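Local coordinates for protein endoglucanase (Clostridium thermocellum, PDB 2C4X) that is probably a cellulosomal cellulase, this chain being its C-terminal PKD domain and CBM44, a carbohydrate-binding module that recognises beta-glucan chains and xyloglucan, at residues A[12-17]-A[87-92]. The protein carries 1 engineered substitution. Residues are numbered along the deposited sequence; the frame is centred on the assembly and turned at random.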
loop_
_atom_site.group_PDB
_atom_site.type_symbol
_atom_site.label_atom_id
_atom_site.label_comp_id
_atom_site.label_asym_id
_atom_site.label_seq_id
_atom_site.Cartn_x
_atom_site.Cartn_y
_atom_site.Cartn_z
ATOM N N ALA A 12 -22.319 -16.650 -15.210
ATOM C CA ALA A 12 -22.213 -15.373 -14.530
ATOM C C ALA A 12 -20.758 -14.903 -14.537
ATOM O O ALA A 12 -19.828 -15.650 -14.192
ATOM C CB ALA A 12 -22.728 -15.485 -13.102
ATOM N N ILE A 13 -20.559 -13.663 -14.950
ATOM C CA ILE A 13 -19.220 -13.073 -14.961
ATOM C C ILE A 13 -19.393 -11.564 -15.002
ATOM O O ILE A 13 -20.373 -11.056 -15.553
ATOM C CB ILE A 13 -18.366 -13.551 -16.179
ATOM C CG1 ILE A 13 -16.886 -13.161 -15.987
ATOM C CG2 ILE A 13 -18.939 -12.991 -17.486
ATOM C CD1 ILE A 13 -15.905 -13.848 -16.925
ATOM N N PHE A 14 -18.451 -10.853 -14.399
ATOM C CA PHE A 14 -18.419 -9.409 -14.539
ATOM C C PHE A 14 -17.015 -8.863 -14.461
ATOM O O PHE A 14 -16.112 -9.523 -13.944
ATOM C CB PHE A 14 -19.341 -8.721 -13.513
ATOM C CG PHE A 14 -18.856 -8.806 -12.086
ATOM C CD1 PHE A 14 -19.262 -9.853 -11.257
ATOM C CD2 PHE A 14 -18.015 -7.823 -11.566
ATOM C CE1 PHE A 14 -18.823 -9.925 -9.927
ATOM C CE2 PHE A 14 -17.566 -7.891 -10.245
ATOM C CZ PHE A 14 -17.969 -8.938 -9.426
ATOM N N THR A 15 -16.849 -7.658 -15.012
ATOM C CA THR A 15 -15.659 -6.841 -14.817
ATOM C C THR A 15 -16.116 -5.494 -14.231
ATOM O O THR A 15 -17.319 -5.209 -14.171
ATOM C CB THR A 15 -14.892 -6.601 -16.142
ATOM O OG1 THR A 15 -15.739 -5.908 -17.064
ATOM C CG2 THR A 15 -14.437 -7.919 -16.770
ATOM N N PHE A 16 -15.167 -4.673 -13.783
ATOM C CA PHE A 16 -15.511 -3.340 -13.293
ATOM C C PHE A 16 -14.452 -2.322 -13.687
ATOM O O PHE A 16 -13.313 -2.677 -13.985
ATOM C CB PHE A 16 -15.775 -3.319 -11.772
ATOM C CG PHE A 16 -14.630 -3.842 -10.944
ATOM C CD1 PHE A 16 -13.527 -3.031 -10.650
ATOM C CD2 PHE A 16 -14.655 -5.143 -10.456
ATOM C CE1 PHE A 16 -12.467 -3.514 -9.894
ATOM C CE2 PHE A 16 -13.586 -5.645 -9.700
ATOM C CZ PHE A 16 -12.491 -4.821 -9.417
ATOM N N SER A 17 -14.859 -1.057 -13.691
ATOM C CA SER A 17 -13.999 0.063 -14.035
ATOM C C SER A 17 -14.423 1.273 -13.188
ATOM O O SER A 17 -15.625 1.506 -13.034
ATOM C CB SER A 17 -14.164 0.381 -15.521
ATOM O OG SER A 17 -13.132 1.247 -15.941
ATOM N N PHE A 87 -20.774 -15.358 -9.536
ATOM C CA PHE A 87 -19.380 -14.998 -9.786
ATOM C C PHE A 87 -19.036 -13.943 -8.739
ATOM O O PHE A 87 -19.774 -12.962 -8.580
ATOM C CB PHE A 87 -19.232 -14.404 -11.199
ATOM C CG PHE A 87 -17.795 -14.110 -11.618
ATOM C CD1 PHE A 87 -17.243 -12.833 -11.441
ATOM C CD2 PHE A 87 -17.020 -15.087 -12.243
ATOM C CE1 PHE A 87 -15.924 -12.560 -11.853
ATOM C CE2 PHE A 87 -15.715 -14.810 -12.667
ATOM C CZ PHE A 87 -15.171 -13.547 -12.468
ATOM N N THR A 88 -17.936 -14.147 -8.027
ATOM C CA THR A 88 -17.500 -13.222 -6.978
ATOM C C THR A 88 -16.107 -12.694 -7.295
ATOM O O THR A 88 -15.204 -13.463 -7.641
ATOM C CB THR A 88 -17.510 -13.909 -5.569
ATOM O OG1 THR A 88 -18.837 -14.366 -5.280
ATOM C CG2 THR A 88 -17.075 -12.953 -4.464
ATOM N N ALA A 89 -15.939 -11.379 -7.205
ATOM C CA ALA A 89 -14.621 -10.779 -7.369
ATOM C C ALA A 89 -14.420 -9.737 -6.277
ATOM O O ALA A 89 -15.382 -9.312 -5.624
ATOM C CB ALA A 89 -14.465 -10.156 -8.766
ATOM N N THR A 90 -13.171 -9.328 -6.090
ATOM C CA THR A 90 -12.804 -8.399 -5.036
ATOM C C THR A 90 -12.498 -7.019 -5.624
ATOM O O THR A 90 -11.873 -6.911 -6.679
ATOM C CB THR A 90 -11.576 -8.952 -4.243
ATOM O OG1 THR A 90 -12.017 -9.983 -3.352
ATOM C CG2 THR A 90 -10.910 -7.871 -3.429
ATOM N N ILE A 91 -12.948 -5.972 -4.939
ATOM C CA ILE A 91 -12.594 -4.606 -5.308
ATOM C C ILE A 91 -11.991 -3.875 -4.101
ATOM O O ILE A 91 -12.541 -3.923 -2.986
ATOM C CB ILE A 91 -13.832 -3.832 -5.902
ATOM C CG1 ILE A 91 -13.414 -2.487 -6.526
ATOM C CG2 ILE A 91 -14.956 -3.648 -4.850
ATOM C CD1 ILE A 91 -14.550 -1.818 -7.321
ATOM N N LYS A 92 -10.860 -3.212 -4.328
ATOM C CA LYS A 92 -10.233 -2.396 -3.300
ATOM C C LYS A 92 -10.515 -0.914 -3.530
ATOM O O LYS A 92 -10.311 -0.384 -4.624
ATOM C CB LYS A 92 -8.723 -2.671 -3.214
ATOM C CG LYS A 92 -8.042 -1.903 -2.087
ATOM C CD LYS A 92 -6.538 -2.172 -2.005
ATOM C CE LYS A 92 -5.849 -1.023 -1.273
ATOM N NZ LYS A 92 -4.429 -1.334 -0.957
#
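Phe87 turns the edge of its ring to the face of Phe14, an offset edge-to-face pair with centroids 5.5 Å apart and planes at 80°. CE1 of Phe87 stands above that face, offset toward the rim, and the nearest rim approach is CD1 of Phe87 to CD1 of Phe14, 3.6 Å. CG of Phe87 is anti to its backbone N (chi1 -175°), on a side chain that sets out toward 12-17. Ile13, lying alongside and pointing the same way, sets CG1 over one face, 4.0 Å from the Phe87 centroid, as a CH-pi contact. The buried ring of Phe14 also presents its edge to the backbone of 87-92: CE1 lies 3.5 Å from Phe87 O, near the ring plane, where the slightly positive ring hydrogens suit a carbonyl oxygen. Small Ala89 lets this ring come close, its CB 3.8 Å from Phe14 CZ. Farther on, Phe16 crosses Ile91, whose CG1-CD1 arm reaches over one face of the ring, CD1 3.9 Å from the centroid, while Phe16 CZ meets Thr90 O at 3.5 Å, again at the ring edge. Trp46 makes a second edge-to-face pair with Phe14, and Ile91 also touches Val27 and Phe29. The two segments run nearly parallel, 15° apart, without backbone hydrogen bonds between them; strand 15-17 pairs with 27-30, and strand 84-93 with 69-79. Edge strands of two antiparallel sheets, here with the loop leading into one of them, packed face to face through aromatic and aliphatic side chains, are characteristic of the immunoglobulin-like beta-sandwich of a PKD domain.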